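PDB 6BFI: VIN1 from Oscarella pearsei, which probably binds actin filaments and may play a role in cell-cell adhesion, as a sponge homolog of vinculin. Local coordinates for residues A390-S393 / N398-A401; E29-G34 / A97-P102; R304-A309 / A316-A321; E656-P661 / S676-A681. All blocks are in the same frame, centred on the assembly; numbering follows the deposited sequence.

Contact 1 of 4, residues A390-S393 / N398-A401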
loop_
_atom_site.group_PDB
_atom_site.type_symbol
_atom_site.label_atom_id
_atom_site.label_comp_id
_atom_site.label_asym_id
_atom_site.label_seq_id
_atom_site.Cartn_x
_atom_site.Cartn_y
_atom_site.Cartn_z
ATOM N N ALA A 390 3.924 -24.440 29.251
ATOM C CA ALA A 390 2.690 -25.215 29.206
ATOM C C ALA A 390 2.964 -26.713 29.231
ATOM O O ALA A 390 2.139 -27.484 29.735
ATOM C CB ALA A 390 1.884 -24.847 27.963
ATOM N N LEU A 391 4.106 -27.143 28.697
ATOM C CA LEU A 391 4.456 -28.553 28.621
ATOM C C LEU A 391 5.130 -29.071 29.887
ATOM O O LEU A 391 5.695 -30.169 29.866
ATOM C CB LEU A 391 5.365 -28.803 27.415
ATOM C CG LEU A 391 4.713 -28.673 26.039
ATOM C CD1 LEU A 391 5.759 -28.794 24.940
ATOM C CD2 LEU A 391 3.624 -29.719 25.865
ATOM N N ALA A 392 5.087 -28.313 30.979
ATOM C CA ALA A 392 5.705 -28.754 32.220
ATOM C C ALA A 392 4.965 -29.961 32.776
ATOM O O ALA A 392 3.736 -30.046 32.694
ATOM C CB ALA A 392 5.715 -27.622 33.244
ATOM N N SER A 393 5.720 -30.902 33.340
ATOM C CA SER A 393 5.110 -32.095 33.899
ATOM C C SER A 393 4.219 -31.713 35.080
ATOM O O SER A 393 4.481 -30.725 35.774
ATOM C CB SER A 393 6.180 -33.091 34.346
ATOM O OG SER A 393 6.644 -32.797 35.651
ATOM N N ASN A 398 5.566 -25.723 40.622
ATOM C CA ASN A 398 5.436 -24.296 40.338
ATOM C C ASN A 398 5.218 -24.069 38.847
ATOM O O ASN A 398 5.711 -23.092 38.272
ATOM C CB ASN A 398 6.654 -23.511 40.830
ATOM C CG ASN A 398 7.968 -24.123 40.378
ATOM O OD1 ASN A 398 8.123 -24.503 39.215
ATOM N ND2 ASN A 398 8.917 -24.231 41.299
ATOM N N ARG A 399 4.470 -24.970 38.208
ATOM C CA ARG A 399 4.180 -24.825 36.787
ATOM C C ARG A 399 3.215 -23.673 36.525
ATOM O O ARG A 399 3.266 -23.050 35.457
ATOM C CB ARG A 399 3.620 -26.137 36.237
ATOM C CG ARG A 399 2.348 -26.610 36.933
ATOM C CD ARG A 399 2.170 -28.114 36.793
ATOM N NE ARG A 399 2.136 -28.541 35.398
ATOM C CZ ARG A 399 1.032 -28.591 34.661
ATOM N NH1 ARG A 399 -0.133 -28.239 35.186
ATOM N NH2 ARG A 399 1.093 -28.993 33.399
ATOM N N GLN A 400 2.341 -23.373 37.488
ATOM C CA GLN A 400 1.393 -22.277 37.318
ATOM C C GLN A 400 2.098 -20.927 37.354
ATOM O O GLN A 400 1.793 -20.040 36.549
ATOM C CB GLN A 400 0.313 -22.346 38.398
ATOM C CG GLN A 400 -0.486 -23.641 38.401
ATOM C CD GLN A 400 -1.492 -23.711 37.268
ATOM O OE1 GLN A 400 -1.930 -22.685 36.748
ATOM N NE2 GLN A 400 -1.863 -24.925 36.878
ATOM N N ALA A 401 3.044 -20.752 38.280
ATOM C CA ALA A 401 3.774 -19.493 38.363
ATOM C C ALA A 401 4.653 -19.287 37.134
ATOM O O ALA A 401 4.671 -18.198 36.543
ATOM C CB ALA A 401 4.611 -19.454 39.643
#
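Arg399 reaches back to Ala392 and Ser393 with nearly the whole length of its side chain. At the root, Arg399 CB lies against Ala392 CB at 3.9 Å, a small apolar touch. CG is tucked between the backbone N and the carbonyl carbon (chi1 59°), which starts the chain toward the earlier segment. CD then passes the Ser393 carbonyl, and beyond it the chain bends at chi3 to bring the guanidinium onto two successive carbonyl oxygens. NE stands 3.2 Å from Ser393 O in a weak, bent bond, and a second weak bond joins NE to Ala392 O. This is the connection between helix 381-390 and helix 399-427 in the helical vinculin fold: the first residue of the later helix grips the backbone that has just left the earlier one. The strong bond comes at the tip, where Arg399 NH2 donates to Ala392 O at 2.9 Å with an N-H...O angle of 164°. The oxygen lies at the guanidinium edge, close to its plane, while the donor is tilted 27° from the carbonyl plane. A leucine in place of Arg399 would probably leave the Ala392 and Ser393 oxygens without this donor and let the connection move more freely. NH2 also donates to Leu460 O, at the end of helix 452-460, the helix on which the Ala390 side chain rests through Ala456 and Val459.

Contact 2 of 4, residues E29-G34 / A97-P102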
loop_
_atom_site.group_PDB
_atom_site.type_symbol
_atom_site.label_atom_id
_atom_site.label_comp_id
_atom_site.label_asym_id
_atom_site.label_seq_id
_atom_site.Cartn_x
_atom_site.Cartn_y
_atom_site.Cartn_z
ATOM N N GLU A 29 -20.320 18.659 -34.306
ATOM C CA GLU A 29 -19.669 19.952 -34.141
ATOM C C GLU A 29 -18.761 20.290 -35.316
ATOM O O GLU A 29 -18.485 21.472 -35.550
ATOM C CB GLU A 29 -18.882 19.988 -32.831
ATOM C CG GLU A 29 -19.754 20.225 -31.609
ATOM C CD GLU A 29 -19.031 20.986 -30.515
ATOM O OE1 GLU A 29 -19.110 20.564 -29.341
ATOM O OE2 GLU A 29 -18.376 22.002 -30.833
ATOM N N GLN A 30 -18.301 19.283 -36.060
ATOM C CA GLN A 30 -17.507 19.539 -37.255
ATOM C C GLN A 30 -18.358 20.139 -38.365
ATOM O O GLN A 30 -17.866 20.955 -39.152
ATOM C CB GLN A 30 -16.840 18.247 -37.722
ATOM C CG GLN A 30 -15.971 18.386 -38.960
ATOM C CD GLN A 30 -15.190 17.122 -39.259
ATOM O OE1 GLN A 30 -14.607 16.511 -38.361
ATOM N NE2 GLN A 30 -15.178 16.717 -40.525
ATOM N N ALA A 31 -19.632 19.753 -38.444
ATOM C CA ALA A 31 -20.551 20.371 -39.391
ATOM C C ALA A 31 -21.180 21.645 -38.844
ATOM O O ALA A 31 -21.569 22.521 -39.625
ATOM C CB ALA A 31 -21.651 19.382 -39.787
ATOM N N GLU A 32 -21.287 21.767 -37.518
ATOM C CA GLU A 32 -21.806 22.992 -36.921
ATOM C C GLU A 32 -20.868 24.164 -37.178
ATOM O O GLU A 32 -21.319 25.276 -37.478
ATOM C CB GLU A 32 -22.022 22.796 -35.421
ATOM C CG GLU A 32 -22.626 23.998 -34.711
ATOM C CD GLU A 32 -24.113 24.148 -34.972
ATOM O OE1 GLU A 32 -24.785 23.116 -35.190
ATOM O OE2 GLU A 32 -24.609 25.294 -34.958
ATOM N N SER A 33 -19.562 23.935 -37.067
ATOM C CA SER A 33 -18.574 24.948 -37.405
ATOM C C SER A 33 -18.405 25.125 -38.906
ATOM O O SER A 33 -17.610 25.974 -39.327
ATOM C CB SER A 33 -17.224 24.597 -36.772
ATOM O OG SER A 33 -16.712 23.386 -37.299
ATOM N N GLY A 34 -19.121 24.351 -39.716
ATOM C CA GLY A 34 -19.052 24.492 -41.160
ATOM C C GLY A 34 -17.740 24.046 -41.765
ATOM O O GLY A 34 -17.196 24.736 -42.636
ATOM N N ALA A 97 -30.881 15.847 -42.926
ATOM C CA ALA A 97 -31.761 16.786 -43.618
ATOM C C ALA A 97 -31.314 18.227 -43.393
ATOM O O ALA A 97 -31.076 18.973 -44.349
ATOM C CB ALA A 97 -33.208 16.586 -43.161
ATOM N N ASP A 98 -31.192 18.640 -42.131
ATOM C CA ASP A 98 -30.788 19.999 -41.796
ATOM C C ASP A 98 -29.792 19.966 -40.649
ATOM O O ASP A 98 -30.046 19.329 -39.625
ATOM C CB ASP A 98 -31.998 20.863 -41.420
ATOM C CG ASP A 98 -31.607 22.280 -41.037
ATOM O OD1 ASP A 98 -30.553 22.757 -41.510
ATOM O OD2 ASP A 98 -32.354 22.919 -40.265
ATOM N N GLN A 99 -28.667 20.666 -40.821
ATOM C CA GLN A 99 -27.636 20.686 -39.788
ATOM C C GLN A 99 -28.135 21.365 -38.518
ATOM O O GLN A 99 -27.804 20.941 -37.405
ATOM C CB GLN A 99 -26.381 21.384 -40.319
ATOM C CG GLN A 99 -25.366 21.772 -39.249
ATOM C CD GLN A 99 -24.837 20.579 -38.472
ATOM O OE1 GLN A 99 -24.808 19.455 -38.977
ATOM N NE2 GLN A 99 -24.417 20.820 -37.233
ATOM N N GLY A 100 -28.940 22.413 -38.661
ATOM C CA GLY A 100 -29.414 23.160 -37.514
ATOM C C GLY A 100 -30.686 22.618 -36.895
ATOM O O GLY A 100 -31.341 23.316 -36.116
ATOM N N SER A 101 -31.041 21.382 -37.226
ATOM C CA SER A 101 -32.260 20.768 -36.715
ATOM C C SER A 101 -32.233 20.701 -35.192
ATOM O O SER A 101 -31.373 20.010 -34.626
ATOM C CB SER A 101 -32.432 19.367 -37.299
ATOM O OG SER A 101 -33.541 18.704 -36.720
ATOM N N PRO A 102 -33.134 21.399 -34.493
ATOM C CA PRO A 102 -33.139 21.301 -33.023
ATOM C C PRO A 102 -33.481 19.908 -32.527
ATOM O O PRO A 102 -32.855 19.416 -31.577
ATOM C CB PRO A 102 -34.194 22.335 -32.608
ATOM C CG PRO A 102 -35.081 22.476 -33.807
ATOM C CD PRO A 102 -34.190 22.292 -35.000
#
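Gln99 presses its amide end onto the last turn of helix 8-32, meeting Ala31 and Glu32. The tight part is at Ala31, where the methyl CB sits 3.3 Å from Gln99 OE1 and 3.6 Å from Gln99 CD, so the amide carbon and oxygen rest directly on the alanine. Gln99 gets there by bending at chi2 (60°), which turns the amide toward the helix. The outer part is looser and faces solvent. Glu32 is exposed and swings its carboxylate in so that OE1 accepts from Gln99 NE2 at 3.1 Å. The acceptor lies near the amide plane, but the donor comes in 37° above the carboxylate plane, and the two planes are turned 58° against each other. It is a bond at the surface, between side chains that each bend at chi2 to meet.

The backbone here is where one helix stops and a tight turn links two others. Gly34, with positive phi, closes helix 8-32 in a Schellman motif, while Gln99 belongs to the type I turn from Asp98 to Ser101, whose serine N-caps helix 102-145 by bonding Gly104 N. An alanine at Gln99 would probably uncover the Ala31 methyl and leave Glu32 OE1 and Lys37 NZ without their shared partner. Lys37 NZ donates to Gln99 OE1, and NE2 has a further, weak bond to His28 O. The amide is therefore used from both ends: its oxygen faces an ammonium and its NH2 a carboxylate, a pairing that would set which way round the group lies and is likely to polarise it.

Contact 3 of 4, residues R304-A309 / A316-A321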
loop_
_atom_site.group_PDB
_atom_site.type_symbol
_atom_site.label_atom_id
_atom_site.label_comp_id
_atom_site.label_asym_id
_atom_site.label_seq_id
_atom_site.Cartn_x
_atom_site.Cartn_y
_atom_site.Cartn_z
ATOM N N ARG A 304 8.806 13.766 19.239
ATOM C CA ARG A 304 7.883 12.637 19.303
ATOM C C ARG A 304 8.632 11.316 19.216
ATOM O O ARG A 304 8.356 10.385 19.982
ATOM C CB ARG A 304 6.848 12.735 18.181
ATOM C CG ARG A 304 5.706 11.740 18.304
ATOM C CD ARG A 304 4.957 11.578 16.987
ATOM N NE ARG A 304 5.554 10.548 16.141
ATOM C CZ ARG A 304 5.185 9.270 16.148
ATOM N NH1 ARG A 304 4.215 8.861 16.958
ATOM N NH2 ARG A 304 5.782 8.398 15.346
ATOM N N VAL A 305 9.585 11.214 18.287
ATOM C CA VAL A 305 10.400 10.006 18.208
ATOM C C VAL A 305 11.297 9.881 19.435
ATOM O O VAL A 305 11.567 8.767 19.905
ATOM C CB VAL A 305 11.214 9.997 16.902
ATOM C CG1 VAL A 305 12.122 8.779 16.839
ATOM C CG2 VAL A 305 10.279 10.026 15.699
ATOM N N ALA A 306 11.760 11.009 19.984
ATOM C CA ALA A 306 12.597 10.960 21.179
ATOM C C ALA A 306 11.851 10.336 22.354
ATOM O O ALA A 306 12.437 9.588 23.145
ATOM C CB ALA A 306 13.084 12.364 21.540
ATOM N N ALA A 307 10.555 10.628 22.482
ATOM C CA ALA A 307 9.783 10.054 23.578
ATOM C C ALA A 307 9.628 8.542 23.457
ATOM O O ALA A 307 9.291 7.886 24.449
ATOM C CB ALA A 307 8.407 10.716 23.657
ATOM N N LEU A 308 9.875 7.974 22.275
ATOM C CA LEU A 308 9.752 6.540 22.044
ATOM C C LEU A 308 11.099 5.876 21.776
ATOM O O LEU A 308 11.140 4.770 21.227
ATOM C CB LEU A 308 8.798 6.272 20.878
ATOM C CG LEU A 308 7.354 6.745 21.045
ATOM C CD1 LEU A 308 6.570 6.536 19.757
ATOM C CD2 LEU A 308 6.690 6.025 22.206
ATOM N N ALA A 309 12.198 6.524 22.149
ATOM C CA ALA A 309 13.518 5.986 21.855
ATOM C C ALA A 309 13.799 4.743 22.695
ATOM O O ALA A 309 13.254 4.563 23.787
ATOM C CB ALA A 309 14.593 7.044 22.103
ATOM N N ALA A 316 17.947 11.738 24.802
ATOM C CA ALA A 316 18.583 13.011 25.128
ATOM C C ALA A 316 19.305 13.609 23.928
ATOM O O ALA A 316 19.453 14.832 23.842
ATOM C CB ALA A 316 19.553 12.825 26.295
ATOM N N LYS A 317 19.763 12.768 22.996
ATOM C CA LYS A 317 20.431 13.277 21.801
ATOM C C LYS A 317 19.431 13.917 20.845
ATOM O O LYS A 317 19.662 15.020 20.332
ATOM C CB LYS A 317 21.197 12.146 21.112
ATOM C CG LYS A 317 22.055 12.591 19.940
ATOM C CD LYS A 317 22.972 11.467 19.479
ATOM C CE LYS A 317 23.970 11.957 18.442
ATOM N NZ LYS A 317 24.815 13.069 18.959
ATOM N N LEU A 318 18.311 13.234 20.594
ATOM C CA LEU A 318 17.262 13.811 19.757
ATOM C C LEU A 318 16.731 15.106 20.360
ATOM O O LEU A 318 16.508 16.088 19.642
ATOM C CB LEU A 318 16.129 12.803 19.565
ATOM C CG LEU A 318 16.390 11.663 18.579
ATOM C CD1 LEU A 318 15.365 10.549 18.750
ATOM C CD2 LEU A 318 16.371 12.196 17.155
ATOM N N LEU A 319 16.534 15.128 21.681
ATOM C CA LEU A 319 16.096 16.359 22.332
ATOM C C LEU A 319 17.157 17.450 22.226
ATOM O O LEU A 319 16.825 18.634 22.078
ATOM C CB LEU A 319 15.744 16.081 23.793
ATOM C CG LEU A 319 14.542 15.158 24.002
ATOM C CD1 LEU A 319 14.335 14.859 25.477
ATOM C CD2 LEU A 319 13.288 15.773 23.396
ATOM N N ALA A 320 18.437 17.072 22.289
ATOM C CA ALA A 320 19.507 18.054 22.133
ATOM C C ALA A 320 19.470 18.686 20.747
ATOM O O ALA A 320 19.572 19.911 20.606
ATOM C CB ALA A 320 20.864 17.400 22.394
ATOM N N ALA A 321 19.322 17.860 19.707
ATOM C CA ALA A 321 19.216 18.396 18.353
ATOM C C ALA A 321 17.981 19.276 18.208
ATOM O O ALA A 321 18.021 20.311 17.531
ATOM C CB ALA A 321 19.189 17.256 17.337
#
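No flat group enters where Ala306 meets Leu318 and Leu319; there are no ring faces or amide edges, and methyl and methylene groups do all the touching. The motif is an alpha-alpha hairpin: helix 289-306 and helix 312-338 are joined by a short connection and run in roughly opposite directions at the contact. Part of that connection is a type I turn from Ala306 to Ala309.

The small side chain of Ala306 lets the backbones come close, with its CA only 5.6 Å from that of Leu318. Ala306 CB points into the partner helix and meets two successive leucines. On one it touches the methylene, Leu318 CB, at 3.7 Å; on the other it touches a branch, Leu319 CD2, at 3.9 Å. The alanine methyl thus fits against the base of one leucine and the tip of the next. Val305, one residue earlier, adds a looser touch from CG1 to Leu318 CD1 at 4.2 Å, the two side chains slanting across each other.

A third helix, 344-375, closes over this apolar patch, with Leu368 against Val305 and Leu360 against Leu318, so the hairpin's inner side is buried. Leu318 holds CD1 nearly anti to CA (chi2 165°), stretching that branch back across the gap to the neighbouring main chain, where CD1 lies 3.7 Å from Ala306 CA and 3.8 Å from Ala306 N.

Contact 4 of 4, residues E656-P661 / S676-A681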
loop_
_atom_site.group_PDB
_atom_site.type_symbol
_atom_site.label_atom_id
_atom_site.label_comp_id
_atom_site.label_asym_id
_atom_site.label_seq_id
_atom_site.Cartn_x
_atom_site.Cartn_y
_atom_site.Cartn_z
ATOM N N GLU A 656 -1.436 30.368 -18.990
ATOM C CA GLU A 656 -1.889 31.590 -18.335
ATOM C C GLU A 656 -2.897 31.286 -17.233
ATOM O O GLU A 656 -2.900 31.946 -16.188
ATOM C CB GLU A 656 -2.487 32.552 -19.358
ATOM C CG GLU A 656 -1.463 33.183 -20.282
ATOM C CD GLU A 656 -2.017 34.383 -21.019
ATOM O OE1 GLU A 656 -3.164 34.780 -20.724
ATOM O OE2 GLU A 656 -1.307 34.930 -21.889
ATOM N N MET A 657 -3.759 30.289 -17.446
ATOM C CA MET A 657 -4.717 29.912 -16.411
ATOM C C MET A 657 -4.010 29.334 -15.192
ATOM O O MET A 657 -4.318 29.699 -14.051
ATOM C CB MET A 657 -5.731 28.908 -16.961
ATOM C CG MET A 657 -6.741 29.490 -17.932
ATOM S SD MET A 657 -8.146 28.384 -18.174
ATOM C CE MET A 657 -7.313 26.842 -18.533
ATOM N N LEU A 658 -3.054 28.429 -15.412
ATOM C CA LEU A 658 -2.395 27.750 -14.304
ATOM C C LEU A 658 -1.382 28.628 -13.584
ATOM O O LEU A 658 -0.978 28.291 -12.466
ATOM C CB LEU A 658 -1.716 26.472 -14.799
ATOM C CG LEU A 658 -2.680 25.337 -15.152
ATOM C CD1 LEU A 658 -1.922 24.090 -15.579
ATOM C CD2 LEU A 658 -3.600 25.035 -13.978
ATOM N N ARG A 659 -0.956 29.735 -14.191
ATOM C CA ARG A 659 -0.090 30.685 -13.508
ATOM C C ARG A 659 -0.844 31.895 -12.975
ATOM O O ARG A 659 -0.271 32.672 -12.205
ATOM C CB ARG A 659 1.041 31.136 -14.439
ATOM C CG ARG A 659 1.942 29.985 -14.855
ATOM C CD ARG A 659 3.203 30.449 -15.546
ATOM N NE ARG A 659 4.077 29.320 -15.852
ATOM C CZ ARG A 659 4.936 28.787 -14.989
ATOM N NH1 ARG A 659 5.042 29.280 -13.762
ATOM N NH2 ARG A 659 5.691 27.759 -15.354
ATOM N N ALA A 660 -2.102 32.071 -13.364
ATOM C CA ALA A 660 -2.970 33.068 -12.762
ATOM C C ALA A 660 -3.446 32.567 -11.405
ATOM O O ALA A 660 -3.304 31.386 -11.082
ATOM C CB ALA A 660 -4.148 33.357 -13.690
ATOM N N PRO A 661 -3.999 33.450 -10.572
ATOM C CA PRO A 661 -4.541 33.001 -9.285
ATOM C C PRO A 661 -5.593 31.915 -9.459
ATOM O O PRO A 661 -6.256 31.813 -10.495
ATOM C CB PRO A 661 -5.146 34.278 -8.693
ATOM C CG PRO A 661 -4.312 35.367 -9.273
ATOM C CD PRO A 661 -3.963 34.922 -10.666
ATOM N N SER A 676 -2.407 21.600 -8.748
ATOM C CA SER A 676 -1.501 20.895 -7.848
ATOM C C SER A 676 -0.479 20.084 -8.631
ATOM O O SER A 676 0.697 20.030 -8.256
ATOM C CB SER A 676 -2.289 19.993 -6.899
ATOM O OG SER A 676 -2.887 18.916 -7.599
ATOM N N VAL A 677 -0.904 19.451 -9.727
ATOM C CA VAL A 677 0.047 18.700 -10.545
ATOM C C VAL A 677 1.041 19.644 -11.212
ATOM O O VAL A 677 2.263 19.444 -11.139
ATOM C CB VAL A 677 -0.697 17.840 -11.581
ATOM C CG1 VAL A 677 0.262 17.350 -12.640
ATOM C CG2 VAL A 677 -1.368 16.672 -10.897
ATOM N N PHE A 678 0.531 20.686 -11.877
ATOM C CA PHE A 678 1.398 21.652 -12.542
ATOM C C PHE A 678 2.390 22.267 -11.565
ATOM O O PHE A 678 3.552 22.500 -11.912
ATOM C CB PHE A 678 0.554 22.742 -13.206
ATOM C CG PHE A 678 1.362 23.796 -13.910
ATOM C CD1 PHE A 678 1.761 23.616 -15.224
ATOM C CD2 PHE A 678 1.719 24.966 -13.261
ATOM C CE1 PHE A 678 2.506 24.584 -15.875
ATOM C CE2 PHE A 678 2.463 25.934 -13.907
ATOM C CZ PHE A 678 2.855 25.742 -15.216
ATOM N N ARG A 679 1.950 22.530 -10.335
ATOM C CA ARG A 679 2.846 23.111 -9.344
ATOM C C ARG A 679 3.857 22.094 -8.840
ATOM O O ARG A 679 4.996 22.458 -8.529
ATOM C CB ARG A 679 2.034 23.680 -8.183
ATOM C CG ARG A 679 2.783 24.688 -7.344
ATOM C CD ARG A 679 1.818 25.589 -6.595
ATOM N NE ARG A 679 0.920 26.313 -7.495
ATOM C CZ ARG A 679 -0.358 25.999 -7.692
ATOM N NH1 ARG A 679 -0.896 24.973 -7.049
ATOM N NH2 ARG A 679 -1.098 26.713 -8.532
ATOM N N GLU A 680 3.467 20.819 -8.752
ATOM C CA GLU A 680 4.428 19.788 -8.374
ATOM C C GLU A 680 5.531 19.660 -9.416
ATOM O O GLU A 680 6.713 19.549 -9.072
ATOM C CB GLU A 680 3.716 18.447 -8.178
ATOM C CG GLU A 680 4.638 17.298 -7.791
ATOM C CD GLU A 680 5.218 17.455 -6.399
ATOM O OE1 GLU A 680 4.581 18.126 -5.559
ATOM O OE2 GLU A 680 6.313 16.909 -6.145
ATOM N N ALA A 681 5.166 19.684 -10.698
ATOM C CA ALA A 681 6.161 19.549 -11.756
ATOM C C ALA A 681 6.889 20.852 -12.068
ATOM O O ALA A 681 7.942 20.810 -12.714
ATOM C CB ALA A 681 5.501 19.014 -13.029
#
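Phe678 is met by two neighbouring residues, Leu658 over one face of its ring and Arg659 at its edge. The setting is a helix-loop-helix unit of the helical vinculin fold: the end of helix 649-659 packs steeply across helix 669-682.

Phe678 holds CG anti to its backbone nitrogen (chi1 180°), which sends the ring out toward the earlier helix. Leu658 lies above it: CB makes a CH-pi contact 4.2 Å from the ring centroid, 16° off the normal, while CD1 reaches back to the root of the ring and touches Phe678 CB at 3.7 Å. The leucine therefore spans the ring face and the methylene that carries it. Ala699 of helix 690-710 also touches the Phe678 side chain.

Arg659 behaves differently. Its chain is extended from CG to NE, carrying the guanidinium along to the outer end of the ring. The two groups are almost perpendicular, their planes 77° apart, so that the ring points its edge at a guanidinium face. It is thus a T-shaped approach with the cation at the ring's rim, where a cation-pi contact is not made. Salt bridges keep the group there: NE to Glu655, one helical turn back, and NH2 to Asp682 at the end of the second helix. The same NH2 that pairs with Asp682 passes 3.5 Å from Phe678 CZ.

In the fold
Along the chain the contacts come in the order 2, 3, 1, 4, each closed before the next opens, so none nests or crosses. Contact 2 closes the widest loop, bringing the end of helix 8-32 to the turn after helix 68-97. Contacts 3 and 1 close short connections between successive helices, and helix 399-427 runs between them: it starts in contact 1, and at its far end Ser427 bonds Arg304 beside contact 3. Contact 4 joins helices 649-659 and 669-682. It comes within about 17 Å of contact 2, nearest atoms, while contacts 1 and 2 lie on opposite sides of the chain's centre, their centres 91 Å apart.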